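VgrG protein (Vibrio cholerae, PDB 4DTH) carries an actin cross-linking toxin domain that binds ATP and magnesium and probably joins actin monomers to one another covalently. Local coordinates at residues N250-M255 against R309-L314; K300-Q305 against N317-F322. All coordinates share one frame; numbering follows the deposited sequence. Where two conformers were deposited one is given.

Contact 1 (N250-M255 against R309-L314); sequences NEWDPM and RYSESL. With SO4 (sulfate ion), chain J.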
# COMPACT_ATOMS: atom_id res chain seq x y z
N ASN A 250 21.06 1.92 -6.57
CA ASN A 250 22.37 1.74 -5.90
C ASN A 250 23.40 2.60 -6.63
O ASN A 250 23.19 3.80 -6.77
CB ASN A 250 22.78 0.24 -5.85
CG ASN A 250 22.85 -0.34 -4.49
OD1 ASN A 250 22.26 0.17 -3.53
ND2 ASN A 250 23.52 -1.47 -4.42
N GLU A 251 24.43 1.96 -7.24
CA GLU A 251 25.47 2.65 -7.99
C GLU A 251 25.27 2.57 -9.52
O GLU A 251 26.09 3.10 -10.25
CB GLU A 251 26.87 2.16 -7.57
CG GLU A 251 27.29 2.64 -6.19
CD GLU A 251 28.59 2.05 -5.68
OE1 GLU A 251 29.64 2.29 -6.32
OE2 GLU A 251 28.56 1.38 -4.62
N TRP A 252 24.17 1.94 -9.99
CA TRP A 252 23.91 1.84 -11.43
C TRP A 252 23.40 3.15 -11.98
O TRP A 252 22.43 3.71 -11.45
CB TRP A 252 22.91 0.72 -11.77
CG TRP A 252 22.72 0.53 -13.25
CD1 TRP A 252 23.60 -0.06 -14.12
CD2 TRP A 252 21.58 0.91 -14.03
NE1 TRP A 252 23.07 -0.06 -15.39
CE2 TRP A 252 21.82 0.49 -15.36
CE3 TRP A 252 20.35 1.52 -13.72
CZ2 TRP A 252 20.88 0.68 -16.38
CZ3 TRP A 252 19.42 1.72 -14.75
CH2 TRP A 252 19.69 1.28 -16.06
N ASP A 253 24.05 3.62 -13.04
CA ASP A 253 23.72 4.87 -13.71
C ASP A 253 23.07 4.56 -15.06
O ASP A 253 23.75 4.07 -15.97
CB ASP A 253 24.99 5.73 -13.86
CG ASP A 253 24.80 7.05 -14.60
OD1 ASP A 253 23.66 7.34 -15.02
OD2 ASP A 253 25.80 7.76 -14.79
N PRO A 254 21.75 4.83 -15.22
CA PRO A 254 21.10 4.56 -16.52
C PRO A 254 21.74 5.26 -17.72
O PRO A 254 21.76 4.70 -18.82
CB PRO A 254 19.66 5.05 -16.30
CG PRO A 254 19.75 6.01 -15.14
CD PRO A 254 20.80 5.41 -14.26
N MET A 255 22.31 6.45 -17.50
CA MET A 255 22.99 7.22 -18.54
C MET A 255 24.24 6.51 -19.07
O MET A 255 24.60 6.70 -20.24
CB MET A 255 23.28 8.67 -18.08
CG MET A 255 22.03 9.53 -17.93
SD MET A 255 21.23 9.95 -19.51
CE MET A 255 22.41 11.22 -20.14
N ARG A 309 20.41 -11.84 -18.58
CA ARG A 309 19.42 -10.91 -19.15
C ARG A 309 19.81 -9.44 -19.12
O ARG A 309 19.31 -8.66 -19.94
CB ARG A 309 18.11 -11.04 -18.38
CG ARG A 309 17.43 -12.39 -18.56
CD ARG A 309 16.27 -12.51 -17.59
NE ARG A 309 15.50 -13.75 -17.77
CZ ARG A 309 15.77 -14.90 -17.18
NH1 ARG A 309 16.84 -15.01 -16.39
NH2 ARG A 309 14.99 -15.95 -17.36
N TYR A 310 20.64 -9.05 -18.14
CA TYR A 310 21.01 -7.65 -17.93
C TYR A 310 22.50 -7.48 -17.81
O TYR A 310 23.20 -8.45 -17.53
CB TYR A 310 20.30 -7.09 -16.70
CG TYR A 310 18.79 -7.10 -16.86
CD1 TYR A 310 18.16 -6.15 -17.66
CD2 TYR A 310 18.02 -8.11 -16.30
CE1 TYR A 310 16.78 -6.19 -17.87
CE2 TYR A 310 16.64 -8.16 -16.51
CZ TYR A 310 16.03 -7.20 -17.29
OH TYR A 310 14.68 -7.25 -17.51
N SER A 311 22.98 -6.24 -18.02
CA SER A 311 24.41 -5.94 -17.93
C SER A 311 24.93 -6.32 -16.56
O SER A 311 24.14 -6.42 -15.61
CB SER A 311 24.64 -4.45 -18.17
OG SER A 311 24.13 -3.70 -17.08
N GLU A 312 26.25 -6.55 -16.46
CA GLU A 312 26.90 -6.87 -15.19
C GLU A 312 26.60 -5.82 -14.13
O GLU A 312 26.22 -6.17 -13.01
CB GLU A 312 28.43 -7.08 -15.36
CG GLU A 312 29.19 -7.30 -14.05
CD GLU A 312 28.76 -8.44 -13.14
OE1 GLU A 312 27.99 -9.32 -13.59
OE2 GLU A 312 29.24 -8.48 -11.99
N SER A 313 26.74 -4.53 -14.48
CA SER A 313 26.50 -3.42 -13.56
C SER A 313 25.05 -3.37 -13.06
O SER A 313 24.83 -3.30 -11.86
CB SER A 313 26.91 -2.08 -14.17
OG SER A 313 26.68 -1.07 -13.21
N LEU A 314 24.07 -3.50 -13.97
CA LEU A 314 22.67 -3.49 -13.54
C LEU A 314 22.36 -4.71 -12.66
O LEU A 314 21.75 -4.54 -11.61
CB LEU A 314 21.72 -3.39 -14.74
CG LEU A 314 20.21 -3.32 -14.44
CD1 LEU A 314 19.85 -2.19 -13.43
CD2 LEU A 314 19.43 -3.18 -15.74
S SO4 J . 14.14 -5.74 -21.07
O1 SO4 J . 14.01 -4.40 -21.65
O2 SO4 J . 15.51 -6.21 -21.29
O3 SO4 J . 13.86 -5.69 -19.64
O4 SO4 J . 13.18 -6.63 -21.74
O HOH W 1 26.48 2.16 -13.99

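Contact 2 (K300-Q305 against N317-F322); sequences KHIKPQ and NVFQYF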
# COMPACT_ATOMS: atom_id res chain seq x y z
N LYS A 300 22.50 -17.61 -4.13
CA LYS A 300 23.60 -17.91 -5.05
C LYS A 300 23.09 -18.11 -6.49
O LYS A 300 23.76 -17.67 -7.42
CB LYS A 300 24.40 -19.15 -4.56
CG LYS A 300 25.81 -18.82 -4.06
CD LYS A 300 26.02 -19.23 -2.60
CE LYS A 300 27.37 -18.84 -2.04
NZ LYS A 300 27.98 -19.97 -1.29
N HIS A 301 21.90 -18.71 -6.66
CA HIS A 301 21.30 -18.98 -7.97
C HIS A 301 20.60 -17.80 -8.65
O HIS A 301 20.34 -17.86 -9.85
CB HIS A 301 20.40 -20.21 -7.93
CG HIS A 301 21.17 -21.49 -7.86
ND1 HIS A 301 21.52 -22.06 -6.65
CD2 HIS A 301 21.66 -22.26 -8.86
CE1 HIS A 301 22.20 -23.16 -6.95
NE2 HIS A 301 22.29 -23.33 -8.27
N ILE A 302 20.33 -16.71 -7.91
CA ILE A 302 19.67 -15.54 -8.49
C ILE A 302 20.60 -14.75 -9.43
O ILE A 302 20.15 -14.34 -10.49
CB ILE A 302 19.00 -14.63 -7.43
CG1 ILE A 302 17.95 -15.42 -6.62
CG2 ILE A 302 18.36 -13.38 -8.09
CD1 ILE A 302 17.32 -14.65 -5.42
N LYS A 303 21.86 -14.50 -9.00
CA LYS A 303 22.87 -13.72 -9.76
C LYS A 303 22.91 -14.10 -11.27
O LYS A 303 22.75 -13.19 -12.10
CB LYS A 303 24.28 -13.84 -9.13
CG LYS A 303 24.43 -13.30 -7.69
CD LYS A 303 25.89 -13.43 -7.18
CE LYS A 303 26.03 -12.98 -5.74
NZ LYS A 303 27.42 -12.60 -5.37
N PRO A 304 23.03 -15.39 -11.67
CA PRO A 304 23.07 -15.70 -13.12
C PRO A 304 21.78 -15.42 -13.86
O PRO A 304 21.84 -15.18 -15.06
CB PRO A 304 23.45 -17.19 -13.19
CG PRO A 304 23.75 -17.61 -11.81
CD PRO A 304 23.23 -16.61 -10.85
N GLN A 305 20.63 -15.46 -13.18
CA GLN A 305 19.34 -15.15 -13.80
C GLN A 305 19.33 -13.67 -14.25
O GLN A 305 18.88 -13.37 -15.35
CB GLN A 305 18.17 -15.44 -12.85
CG GLN A 305 18.07 -16.92 -12.45
CD GLN A 305 17.66 -17.84 -13.57
OE1 GLN A 305 17.03 -17.43 -14.57
NE2 GLN A 305 18.01 -19.11 -13.44
N ASN A 317 24.12 -4.32 -9.16
CA ASN A 317 23.44 -3.27 -8.41
C ASN A 317 22.06 -3.66 -7.90
O ASN A 317 21.74 -3.35 -6.76
CB ASN A 317 23.46 -1.96 -9.17
CG ASN A 317 24.80 -1.27 -9.03
OD1 ASN A 317 25.11 -0.72 -7.97
ND2 ASN A 317 25.64 -1.34 -10.06
N VAL A 318 21.26 -4.36 -8.72
CA VAL A 318 19.92 -4.82 -8.32
C VAL A 318 20.09 -5.90 -7.22
O VAL A 318 19.43 -5.82 -6.19
CB VAL A 318 19.07 -5.34 -9.52
CG1 VAL A 318 17.82 -6.09 -9.05
CG2 VAL A 318 18.67 -4.18 -10.45
N PHE A 319 21.00 -6.87 -7.45
CA PHE A 319 21.26 -7.93 -6.47
C PHE A 319 21.67 -7.35 -5.11
O PHE A 319 21.02 -7.66 -4.12
CB PHE A 319 22.29 -8.95 -7.00
CG PHE A 319 22.45 -10.15 -6.09
CD1 PHE A 319 23.35 -10.12 -5.03
CD2 PHE A 319 21.68 -11.29 -6.28
CE1 PHE A 319 23.48 -11.22 -4.17
CE2 PHE A 319 21.81 -12.39 -5.42
CZ PHE A 319 22.71 -12.35 -4.38
N GLN A 320 22.68 -6.45 -5.07
CA GLN A 320 23.16 -5.82 -3.83
C GLN A 320 22.08 -4.97 -3.16
O GLN A 320 21.93 -5.02 -1.94
CB GLN A 320 24.42 -4.95 -4.10
CG GLN A 320 25.14 -4.51 -2.80
CD GLN A 320 26.09 -3.34 -2.95
OE1 GLN A 320 26.16 -2.66 -3.99
NE2 GLN A 320 26.83 -3.04 -1.89
N TYR A 321 21.33 -4.19 -3.96
CA TYR A 321 20.26 -3.35 -3.46
C TYR A 321 19.29 -4.16 -2.60
O TYR A 321 19.01 -3.78 -1.47
CB TYR A 321 19.52 -2.67 -4.63
CG TYR A 321 18.34 -1.85 -4.18
CD1 TYR A 321 18.52 -0.58 -3.62
CD2 TYR A 321 17.04 -2.32 -4.30
CE1 TYR A 321 17.44 0.19 -3.19
CE2 TYR A 321 15.95 -1.57 -3.87
CZ TYR A 321 16.16 -0.31 -3.32
OH TYR A 321 15.09 0.44 -2.91
N PHE A 322 18.78 -5.28 -3.14
CA PHE A 322 17.83 -6.11 -2.41
C PHE A 322 18.45 -6.88 -1.25
O PHE A 322 17.76 -7.14 -0.27
CB PHE A 322 17.03 -7.00 -3.36
CG PHE A 322 16.01 -6.21 -4.16
CD1 PHE A 322 15.04 -5.46 -3.52
CD2 PHE A 322 16.04 -6.23 -5.55
CE1 PHE A 322 14.10 -4.71 -4.26
CE2 PHE A 322 15.10 -5.49 -6.29
CZ PHE A 322 14.14 -4.74 -5.64

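Contact 1 (N250-M255 against R309-L314)
Trp252 of the loop 250-255 lays its indole against the start of helix 312-323, with Leu314 on one face and Ser313 at the rim. From CB the side chain runs with CG anti to the backbone N (chi1 -175°), and this directs the indole toward the helix end. Trp252 CG lies 4.0 Å from both CA and CD1 of Leu314. Trp252 CD1, on the pyrrole side, meets Ser313 OG at 3.4 Å, near the ring plane, and also faces the backbone N of Leu314. NE1 packs on Leu314 CB, but its hydrogen bond goes to Glu257 outside the two segments. CD2 and CE2 lie under Leu314 CD1, which sits over the six-membered ring in a CH-pi contact, 3.8 Å from the centroid and 17° off the normal. Farther out, CZ2 reaches Leu314 CD2. On the opposite face Pro254 N lies toward the rim. A water accepts from Asp253 N and has a weak bond to Ser313 OG. At the far end of 309-314, Tyr310 OH donates to O3 of a sulfate ion, which probably came from the crystallisation solution. Ser311 OG accepts from Leu314 N at 3.1 Å and is also hydrogen-bonded to Glu257. Glu257 thus ties the indole to the cap. The arrangement is a serine N-cap on a helix whose first turn packs against a tryptophan from a loop.

Contact 2 (K300-Q305 against N317-F322)
Between segments 300-305 and 317-322, on helices 292-307 and 312-323, the nearest CA atoms are those of Lys303 and Phe319, 6.9 Å apart. The side chain of Phe319 bridges this space. Its CG is anti to the backbone N (chi1 -173°), and the ring reaches across to the neighbouring helix. Lys303 lies over one face of the ring. Its CG stands 3.7 Å from the centroid of the Phe319 ring and 16° off the normal, a CH-pi contact. The ring atom nearest to Lys303 CG is Phe319 CE2, at 3.6 Å. Beyond CG the lysine chain is extended, so it continues across the same face. Lys303 CE comes down 3.5 Å from Phe319 CE1 and is almost as near to CZ. Two methylene groups, CG and CE, therefore touch different parts of one face. The aliphatic part of the lysine does the packing, while its residue as a whole remains exposed. Ile302 approaches from another direction. Its CB lies near the ring plane, at the edge, 4.1 Å from Phe319 CE2. The isoleucine is buried and also touches Thr232 and Tyr235 of helix 221-245. Met299 and Leu306 of helix 292-307 pack on Phe319 as well, so four side chains of this helix touch the ring. Helix 292-307 is kinked next to the contact, where Pro304 has no N-H to give to the preceding turn. No hydrogen bond joins the two segments. The contact rests on dispersion and CH-pi attraction. Its chemistry implies that a buried aromatic ring carries the contact between these two segments, and the lysine methylenes cover one of its faces.

Both contacts use helix 312-323: contact 1 takes its capped first turn and contact 2 its second half. Their centres are 12 Å apart. Asn317 links them directly, because its OD1 probably accepts from Glu251 N at 2.9 Å. Contact 1 is partly buried and joins the helix to a loop. It mixes an apolar indole face with serine hydroxyls, a water and a shared glutamate. Contact 2 is more buried, pairs the helix with helix 292-307, and has no polar bond between its segments. In each, an aromatic ring receives a CH-pi contact, from a buried leucine in contact 1 and an exposed lysine in contact 2.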